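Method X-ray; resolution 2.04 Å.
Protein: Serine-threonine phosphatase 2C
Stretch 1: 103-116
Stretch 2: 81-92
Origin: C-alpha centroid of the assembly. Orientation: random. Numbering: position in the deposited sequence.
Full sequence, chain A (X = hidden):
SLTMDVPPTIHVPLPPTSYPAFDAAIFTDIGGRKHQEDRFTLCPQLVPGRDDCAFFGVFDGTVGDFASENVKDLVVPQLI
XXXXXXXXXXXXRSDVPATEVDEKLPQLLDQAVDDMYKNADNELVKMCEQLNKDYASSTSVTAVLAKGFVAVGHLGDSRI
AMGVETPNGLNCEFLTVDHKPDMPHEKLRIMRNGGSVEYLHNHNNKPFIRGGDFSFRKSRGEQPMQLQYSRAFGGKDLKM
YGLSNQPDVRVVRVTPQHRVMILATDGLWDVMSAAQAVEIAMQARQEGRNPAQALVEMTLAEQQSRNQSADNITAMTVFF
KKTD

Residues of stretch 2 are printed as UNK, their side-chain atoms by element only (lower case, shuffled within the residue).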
ATOM      1  N   GLU A 103     -18.931  16.207  -6.473  1.00 35.55           N
ATOM      2  CA  GLU A 103     -19.338  16.412  -5.097  1.00 33.84           C
ATOM      3  C   GLU A 103     -19.658  15.108  -4.385  1.00 33.03           C
ATOM      4  O   GLU A 103     -19.464  14.992  -3.177  1.00 32.79           O
ATOM      5  CB  GLU A 103     -20.549  17.340  -5.046  1.00 36.86           C
ATOM      6  CG  GLU A 103     -21.070  17.588  -3.647  1.00 39.98           C
ATOM      7  CD  GLU A 103     -22.009  18.777  -3.587  1.00 44.16           C
ATOM      8  OE1 GLU A 103     -22.956  18.831  -4.405  1.00 46.42           O
ATOM      9  OE2 GLU A 103     -21.801  19.657  -2.720  1.00 45.43           O
ATOM     10  N   LYS A 104     -20.138  14.121  -5.133  1.00 31.68           N
ATOM     11  CA  LYS A 104     -20.505  12.841  -4.535  1.00 30.95           C
ATOM     12  C   LYS A 104     -19.464  11.740  -4.751  1.00 29.78           C
ATOM     13  O   LYS A 104     -19.349  10.819  -3.942  1.00 29.87           O
ATOM     14  CB  LYS A 104     -21.859  12.389  -5.092  1.00 32.65           C
ATOM     15  CG  LYS A 104     -22.942  13.463  -4.968  1.00 35.11           C
ATOM     16  CD  LYS A 104     -24.281  13.015  -5.541  1.00 37.77           C
ATOM     17  CE  LYS A 104     -24.951  11.981  -4.652  1.00 39.29           C
ATOM     18  NZ  LYS A 104     -26.251  11.515  -5.225  1.00 42.89           N
ATOM     19  N   LEU A 105     -18.702  11.853  -5.833  1.00 28.16           N
ATOM     20  CA  LEU A 105     -17.685  10.864  -6.182  1.00 28.60           C
ATOM     21  C   LEU A 105     -16.688  10.554  -5.064  1.00 28.01           C
ATOM     22  O   LEU A 105     -16.354   9.392  -4.845  1.00 29.90           O
ATOM     23  CB  LEU A 105     -16.939  11.306  -7.448  1.00 26.19           C
ATOM     24  CG  LEU A 105     -16.016  10.286  -8.132  1.00 28.04           C
ATOM     25  CD1 LEU A 105     -16.789   9.018  -8.455  1.00 26.57           C
ATOM     26  CD2 LEU A 105     -15.438  10.880  -9.404  1.00 26.30           C
ATOM     27  N   PRO A 106     -16.199  11.581  -4.343  1.00 28.35           N
ATOM     28  CA  PRO A 106     -15.240  11.341  -3.260  1.00 27.60           C
ATOM     29  C   PRO A 106     -15.709  10.369  -2.183  1.00 27.10           C
ATOM     30  O   PRO A 106     -14.980   9.443  -1.828  1.00 26.59           O
ATOM     31  CB  PRO A 106     -14.985  12.742  -2.709  1.00 28.58           C
ATOM     32  CG  PRO A 106     -15.089  13.585  -3.940  1.00 29.16           C
ATOM     33  CD  PRO A 106     -16.334  13.027  -4.599  1.00 29.37           C
ATOM     34  N   GLN A 107     -16.917  10.565  -1.662  1.00 26.17           N
ATOM     35  CA  GLN A 107     -17.413   9.664  -0.629  1.00 26.71           C
ATOM     36  C   GLN A 107     -17.725   8.272  -1.170  1.00 25.98           C
ATOM     37  O   GLN A 107     -17.635   7.285  -0.437  1.00 24.72           O
ATOM     38  CB  GLN A 107     -18.651  10.244   0.067  1.00 30.30           C
ATOM     39  CG  GLN A 107     -18.332  11.348   1.077  1.00 35.63           C
ATOM     40  CD  GLN A 107     -17.125  11.013   1.963  1.00 39.05           C
ATOM     41  OE1 GLN A 107     -16.058  11.632   1.843  1.00 38.37           O
ATOM     42  NE2 GLN A 107     -17.290  10.028   2.847  1.00 37.98           N
ATOM     43  N   LEU A 108     -18.101   8.187  -2.444  1.00 24.81           N
ATOM     44  CA  LEU A 108     -18.386   6.892  -3.043  1.00 23.58           C
ATOM     45  C   LEU A 108     -17.071   6.127  -3.179  1.00 23.38           C
ATOM     46  O   LEU A 108     -17.013   4.920  -2.941  1.00 22.46           O
ATOM     47  CB  LEU A 108     -19.043   7.065  -4.413  1.00 25.42           C
ATOM     48  CG  LEU A 108     -20.502   7.542  -4.426  1.00 25.64           C
ATOM     49  CD1 LEU A 108     -20.962   7.743  -5.862  1.00 28.36           C
ATOM     50  CD2 LEU A 108     -21.389   6.513  -3.720  1.00 27.12           C
ATOM     51  N   LEU A 109     -16.011   6.840  -3.551  1.00 22.36           N
ATOM     52  CA  LEU A 109     -14.694   6.229  -3.698  1.00 21.94           C
ATOM     53  C   LEU A 109     -14.161   5.799  -2.335  1.00 21.90           C
ATOM     54  O   LEU A 109     -13.571   4.732  -2.203  1.00 23.32           O
ATOM     55  CB  LEU A 109     -13.712   7.209  -4.348  1.00 21.12           C
ATOM     56  CG  LEU A 109     -13.960   7.587  -5.809  1.00 23.17           C
ATOM     57  CD1 LEU A 109     -12.927   8.625  -6.259  1.00 24.53           C
ATOM     58  CD2 LEU A 109     -13.875   6.338  -6.671  1.00 20.26           C
ATOM     59  N   ASP A 110     -14.366   6.639  -1.327  1.00 21.33           N
ATOM     60  CA  ASP A 110     -13.918   6.343   0.026  1.00 21.44           C
ATOM     61  C   ASP A 110     -14.554   5.033   0.471  1.00 21.80           C
ATOM     62  O   ASP A 110     -13.865   4.085   0.868  1.00 19.05           O
ATOM     63  CB  ASP A 110     -14.324   7.487   0.975  1.00 24.85           C
ATOM     64  CG  ASP A 110     -14.049   7.172   2.444  1.00 28.56           C
ATOM     65  OD1 ASP A 110     -14.663   6.227   2.984  1.00 33.16           O
ATOM     66  OD2 ASP A 110     -13.227   7.877   3.068  1.00 30.66           O
ATOM     67  N   GLN A 111     -15.878   4.983   0.389  1.00 20.09           N
ATOM     68  CA  GLN A 111     -16.628   3.800   0.787  1.00 20.30           C
ATOM     69  C   GLN A 111     -16.224   2.541   0.021  1.00 18.71           C
ATOM     70  O   GLN A 111     -16.147   1.454   0.595  1.00 19.35           O
ATOM     71  CB  GLN A 111     -18.129   4.053   0.603  1.00 21.35           C
ATOM     72  CG  GLN A 111     -19.009   2.901   1.040  1.00 22.67           C
ATOM     73  CD  GLN A 111     -18.892   2.617   2.524  1.00 24.66           C
ATOM     74  OE1 GLN A 111     -19.114   3.503   3.356  1.00 28.78           O
ATOM     75  NE2 GLN A 111     -18.541   1.383   2.866  1.00 24.49           N
ATOM     76  N   ALA A 112     -15.971   2.678  -1.276  1.00 19.35           N
ATOM     77  CA  ALA A 112     -15.583   1.524  -2.084  1.00 17.68           C
ATOM     78  C   ALA A 112     -14.223   0.974  -1.649  1.00 17.34           C
ATOM     79  O   ALA A 112     -14.023  -0.239  -1.588  1.00 16.62           O
ATOM     80  CB  ALA A 112     -15.543   1.906  -3.567  1.00 19.61           C
ATOM     81  N   VAL A 113     -13.283   1.867  -1.368  1.00 15.40           N
ATOM     82  CA  VAL A 113     -11.952   1.443  -0.945  1.00 16.22           C
ATOM     83  C   VAL A 113     -12.079   0.758   0.407  1.00 15.58           C
ATOM     84  O   VAL A 113     -11.431  -0.250   0.668  1.00 16.07           O
ATOM     85  CB  VAL A 113     -10.990   2.650  -0.855  1.00 15.48           C
ATOM     86  CG1 VAL A 113      -9.661   2.236  -0.227  1.00 13.16           C
ATOM     87  CG2 VAL A 113     -10.745   3.206  -2.250  1.00 16.31           C
ATOM     88  N   ASP A 114     -12.941   1.297   1.258  1.00 16.95           N
ATOM     89  CA  ASP A 114     -13.148   0.712   2.570  1.00 19.65           C
ATOM     90  C   ASP A 114     -13.682  -0.711   2.413  1.00 17.86           C
ATOM     91  O   ASP A 114     -13.213  -1.638   3.081  1.00 15.48           O
ATOM     92  CB  ASP A 114     -14.136   1.548   3.384  1.00 20.59           C
ATOM     93  CG  ASP A 114     -14.059   1.239   4.865  1.00 25.70           C
ATOM     94  OD1 ASP A 114     -13.060   1.641   5.493  1.00 26.81           O
ATOM     95  OD2 ASP A 114     -14.980   0.583   5.398  1.00 25.36           O
ATOM     96  N   ASP A 115     -14.667  -0.875   1.532  1.00 18.14           N
ATOM     97  CA  ASP A 115     -15.264  -2.184   1.276  1.00 18.01           C
ATOM     98  C   ASP A 115     -14.222  -3.148   0.729  1.00 16.93           C
ATOM     99  O   ASP A 115     -14.186  -4.318   1.103  1.00 15.36           O
ATOM    100  CB  ASP A 115     -16.406  -2.065   0.267  1.00 21.23           C
ATOM    101  CG  ASP A 115     -17.661  -1.486   0.876  1.00 24.68           C
ATOM    102  OD1 ASP A 115     -17.643  -1.172   2.083  1.00 26.79           O
ATOM    103  OD2 ASP A 115     -18.670  -1.343   0.146  1.00 29.02           O
HETATM  104  N   MSE A 116     -13.382  -2.645  -0.168  1.00 17.37           N
HETATM  105  CA  MSE A 116     -12.333  -3.460  -0.768  1.00 18.75           C
HETATM  106  C   MSE A 116     -11.406  -4.059   0.290  1.00 18.47           C
HETATM  107  O   MSE A 116     -11.154  -5.266   0.307  1.00 16.40           O
HETATM  108  CB  MSE A 116     -11.504  -2.617  -1.739  1.00 21.27           C
HETATM  109  CG  MSE A 116     -10.292  -3.344  -2.311  1.00 24.51           C
HETATM  110 SE   MSE A 116      -9.138  -2.194  -3.399  1.00 37.76          SE
HETATM  111  CE  MSE A 116      -8.058  -1.451  -1.990  1.00 29.09           C
ATOM    112  N   UNK A  81     -16.500  -5.341  -7.099  1.00 27.41           N
ATOM    113  CA  UNK A  81     -17.676  -6.116  -6.718  1.00 28.48           C
ATOM    114  C   UNK A  81     -18.442  -5.323  -5.670  1.00 29.55           C
ATOM    115  O   UNK A  81     -19.539  -5.694  -5.263  1.00 28.64           O
ATOM    116  c   UNK A  81     -17.270  -7.466  -6.128  1.00 30.70           C
ATOM    117  o   UNK A  81     -16.599  -8.260  -7.090  1.00 32.59           O
ATOM    118  N   UNK A  82     -17.842  -4.221  -5.233  1.00 31.47           N
ATOM    119  CA  UNK A  82     -18.448  -3.364  -4.222  1.00 32.39           C
ATOM    120  C   UNK A  82     -19.694  -2.627  -4.707  1.00 33.95           C
ATOM    121  O   UNK A  82     -19.668  -1.949  -5.734  1.00 33.66           O
ATOM    122  c   UNK A  82     -17.431  -2.336  -3.745  1.00 32.49           C
ATOM    123  o   UNK A  82     -18.050  -1.304  -2.999  1.00 33.91           O
ATOM    124  N   UNK A  83     -20.810  -2.755  -3.969  1.00 34.40           N
ATOM    125  CA  UNK A  83     -22.030  -2.061  -4.383  1.00 33.33           C
ATOM    126  C   UNK A  83     -21.703  -0.576  -4.474  1.00 32.51           C
ATOM    127  O   UNK A  83     -22.290   0.159  -5.265  1.00 30.93           O
ATOM    128  c   UNK A  83     -22.577  -3.773  -2.853  1.00 36.28           C
ATOM    129  c   UNK A  83     -22.998  -2.379  -3.250  1.00 34.46           C
ATOM    130  c   UNK A  83     -21.065  -3.635  -2.815  1.00 35.42           C
ATOM    131  N   UNK A  84     -20.742  -0.155  -3.654  1.00 30.14           N
ATOM    132  CA  UNK A  84     -20.297   1.229  -3.621  1.00 28.61           C
ATOM    133  C   UNK A  84     -19.623   1.567  -4.945  1.00 27.44           C
ATOM    134  O   UNK A  84     -19.741   2.685  -5.450  1.00 28.74           O
ATOM    135  c   UNK A  84     -19.322   1.432  -2.464  1.00 29.58           C
ATOM    136  N   UNK A  85     -18.908   0.596  -5.502  1.00 25.41           N
ATOM    137  CA  UNK A  85     -18.233   0.806  -6.771  1.00 26.28           C
ATOM    138  C   UNK A  85     -19.233   0.760  -7.922  1.00 27.15           C
ATOM    139  O   UNK A  85     -19.053   1.431  -8.935  1.00 26.27           O
ATOM    140  c   UNK A  85     -14.917   0.904  -9.781  1.00 21.94           C
ATOM    141  c   UNK A  85     -17.133  -0.238  -6.982  1.00 23.68           C
ATOM    142  c   UNK A  85     -13.402   2.704  -9.507  1.00 23.46           C
ATOM    143  c   UNK A  85     -13.941   1.742 -10.325  1.00 21.61           C
ATOM    144  n   UNK A  85     -15.618  -0.123 -10.354  1.00 22.38           N
ATOM    145  c   UNK A  85     -16.350   0.007  -8.233  1.00 22.90           C
ATOM    146  c   UNK A  85     -15.354   1.018  -8.440  1.00 23.00           C
ATOM    147  c   UNK A  85     -13.816   2.848  -8.167  1.00 22.29           C
ATOM    148  c   UNK A  85     -16.474  -0.655  -9.418  1.00 21.41           C
ATOM    149  c   UNK A  85     -14.790   2.011  -7.625  1.00 20.88           C
ATOM    150  N   UNK A  86     -20.282  -0.040  -7.763  1.00 26.61           N
ATOM    151  CA  UNK A  86     -21.306  -0.136  -8.793  1.00 27.38           C
ATOM    152  C   UNK A  86     -21.921   1.248  -8.933  1.00 26.73           C
ATOM    153  O   UNK A  86     -22.228   1.690 -10.037  1.00 25.69           O
ATOM    154  n   UNK A  86     -22.532  -4.767  -7.459  1.00 37.81           N
ATOM    155  c   UNK A  86     -21.822  -2.510  -7.996  1.00 34.75           C
ATOM    156  c   UNK A  86     -22.386  -1.144  -8.391  1.00 30.19           C
ATOM    157  c   UNK A  86     -22.898  -3.490  -7.555  1.00 37.94           C
ATOM    158  o   UNK A  86     -24.040  -3.105  -7.291  1.00 40.04           O
ATOM    159  N   UNK A  87     -22.083   1.936  -7.806  1.00 26.88           N
ATOM    160  CA  UNK A  87     -22.643   3.280  -7.821  1.00 27.91           C
ATOM    161  C   UNK A  87     -21.634   4.245  -8.430  1.00 27.13           C
ATOM    162  O   UNK A  87     -22.015   5.280  -8.974  1.00 27.20           O
ATOM    163  o   UNK A  87     -25.712   2.761  -4.200  1.00 41.41           O
ATOM    164  c   UNK A  87     -23.019   3.741  -6.407  1.00 29.41           C
ATOM    165  c   UNK A  87     -23.808   2.721  -5.617  1.00 34.52           C
ATOM    166  o   UNK A  87     -24.251   4.390  -3.953  1.00 39.02           O
ATOM    167  c   UNK A  87     -24.649   3.339  -4.512  1.00 38.69           C
ATOM    168  N   UNK A  88     -20.347   3.919  -8.339  1.00 26.84           N
ATOM    169  CA  UNK A  88     -19.338   4.789  -8.938  1.00 26.67           C
ATOM    170  C   UNK A  88     -19.424   4.625 -10.450  1.00 26.36           C
ATOM    171  O   UNK A  88     -19.337   5.595 -11.203  1.00 27.09           O
ATOM    172  c   UNK A  88     -17.907   4.429  -8.478  1.00 25.56           C
ATOM    173  c   UNK A  88     -16.881   5.118  -9.374  1.00 26.12           C
ATOM    174  c   UNK A  88     -17.702   4.866  -7.047  1.00 25.53           C
ATOM    175  N   UNK A  89     -19.605   3.386 -10.886  1.00 25.49           N
ATOM    176  CA  UNK A  89     -19.709   3.098 -12.302  1.00 26.64           C
ATOM    177  C   UNK A  89     -20.994   3.699 -12.881  1.00 26.26           C
ATOM    178  O   UNK A  89     -20.963   4.326 -13.935  1.00 25.35           O
ATOM    179  c   UNK A  89     -20.059   1.250 -13.994  1.00 29.61           C
ATOM    180  o   UNK A  89     -18.357   1.084 -12.307  1.00 28.88           O
ATOM    181  c   UNK A  89     -19.680   1.574 -12.554  1.00 26.73           C
ATOM    182  N   UNK A  90     -22.114   3.520 -12.186  1.00 27.30           N
ATOM    183  CA  UNK A  90     -23.386   4.051 -12.663  1.00 29.73           C
ATOM    184  C   UNK A  90     -23.365   5.566 -12.839  1.00 30.27           C
ATOM    185  O   UNK A  90     -23.897   6.093 -13.825  1.00 30.26           O
ATOM    186  c   UNK A  90     -24.697   2.183 -11.511  1.00 39.17           C
ATOM    187  c   UNK A  90     -25.883   1.862 -10.619  1.00 44.85           C
ATOM    188  o   UNK A  90     -27.027   2.168 -11.032  1.00 46.97           O
ATOM    189  c   UNK A  90     -24.510   3.677 -11.701  1.00 33.20           C
ATOM    190  o   UNK A  90     -25.669   1.311  -9.512  1.00 47.00           O
ATOM    191  N   UNK A  91     -22.750   6.264 -11.885  1.00 31.01           N
ATOM    192  CA  UNK A  91     -22.679   7.722 -11.932  1.00 33.28           C
ATOM    193  C   UNK A  91     -21.766   8.216 -13.045  1.00 32.02           C
ATOM    194  O   UNK A  91     -22.042   9.239 -13.672  1.00 33.10           O
ATOM    195  c   UNK A  91     -23.253   9.817  -7.728  1.00 44.20           C
ATOM    196  c   UNK A  91     -22.201   8.274 -10.594  1.00 36.16           C
ATOM    197 se   UNK A  91     -21.751  10.438  -8.774  1.00 52.14          SE
ATOM    198  c   UNK A  91     -22.313   9.789 -10.496  1.00 41.73           C
ATOM    199  N   UNK A  92     -20.675   7.500 -13.288  1.00 31.21           N
ATOM    200  CA  UNK A  92     -19.758   7.891 -14.354  1.00 30.19           C
ATOM    201  C   UNK A  92     -20.434   7.689 -15.710  1.00 30.90           C
ATOM    202  O   UNK A  92     -20.101   8.358 -16.686  1.00 31.41           O
ATOM    203  c   UNK A  92     -16.345   6.414 -13.120  1.00 24.50           C
ATOM    204  c   UNK A  92     -16.969   8.825 -13.323  1.00 26.31           C
ATOM    205  c   UNK A  92     -17.488   7.405 -13.144  1.00 26.88           C
ATOM    206  c   UNK A  92     -18.461   7.068 -14.285  1.00 27.99           C
TER

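Position 81 carries one carbon and then one oxygen, too far from stretch 1 to touch it; a short hydroxyl side chain of this kind is Ser 81, whose OG is hydrogen-bonded elsewhere in the structure. Position 82 has the same two atoms, but here the oxygen lies 3.2 Å from OD2 of Asp 115 and also within reach of the backbone N atoms of positions 84 and 85. This is Ser 82, the N-cap of the helix that follows. At position 83 three carbons close a ring onto the backbone N, and one of the ring carbons lies 4.4 Å from OD2 of Asp 115; this is Pro 83, which opens the helix.

Position 84 has a single side-chain carbon, directed toward stretch 1 and lying 3.8 Å from CA of Ala 112, so it is Ala 84. Position 85 bears one carbon followed by fused five- and six-membered rings holding eight carbons and one nitrogen. One ring carbon lies 3.8 Å from CD2 of Leu 109, while CB of Ala 112 sits at the ring edge, 4.1 Å from another ring carbon; the indole is that of Trp 85.

Position 86 shows three carbons, the third carrying one oxygen and one nitrogen, and points out of reach of stretch 1. Oxygen and nitrogen together indicate the amide of Gln 86. Position 87 again has three carbons, now ending in two oxygens, one of them 3.6 Å from CD2 of Leu 108. The carboxylate identifies Glu 87.

At position 88 one carbon carries two more, and these branches reach Leu 105, Leu 108 and Leu 109: Val 88, with CG2 3.7 Å from CB of Leu 108 and CG1 4.0 Å from CD1 of Leu 105. Position 89 branches at its first carbon into an oxygen and a carbon and makes no contact; it is Thr 89, whose OG1 donates a weak hydrogen bond to O of Trp 85. Position 90 has three carbons and two terminal oxygens, also remote from stretch 1, and is Glu 90.

Position 91 is an unbranched chain of two carbons, a selenium and a last carbon, which packs 3.6 Å from CD1 of Leu 108 and 3.9 Å from CB of Lys 104; this is selenomethionine, Met 91. Position 92 holds four carbons forked at the second, and a terminal carbon comes no nearer than 4.7 Å to CD2 of Leu 105, its closest approach to stretch 1; this is Leu 92.

The two helices run roughly antiparallel, at 146°, with axes 8.2 Å apart at closest approach. Small residues accompany the tightest backbone approach: CA of Ala 112 and CA of Ala 84 are 5.0 Å apart, and the Ala 84 methyl fits as a knob among Leu 108, Gln 111, Ala 112 and Asp 115. Farther along, Val 88 and Met 91 extend the apolar seam over the leucines. At the other end, Ser 82 OG donates to Asp 115 OD2 while accepting from Trp 85 N, coupling the helix cap to the neighbouring helix.

Stretch 2, residues 81-92: SSPAWQEVTEML
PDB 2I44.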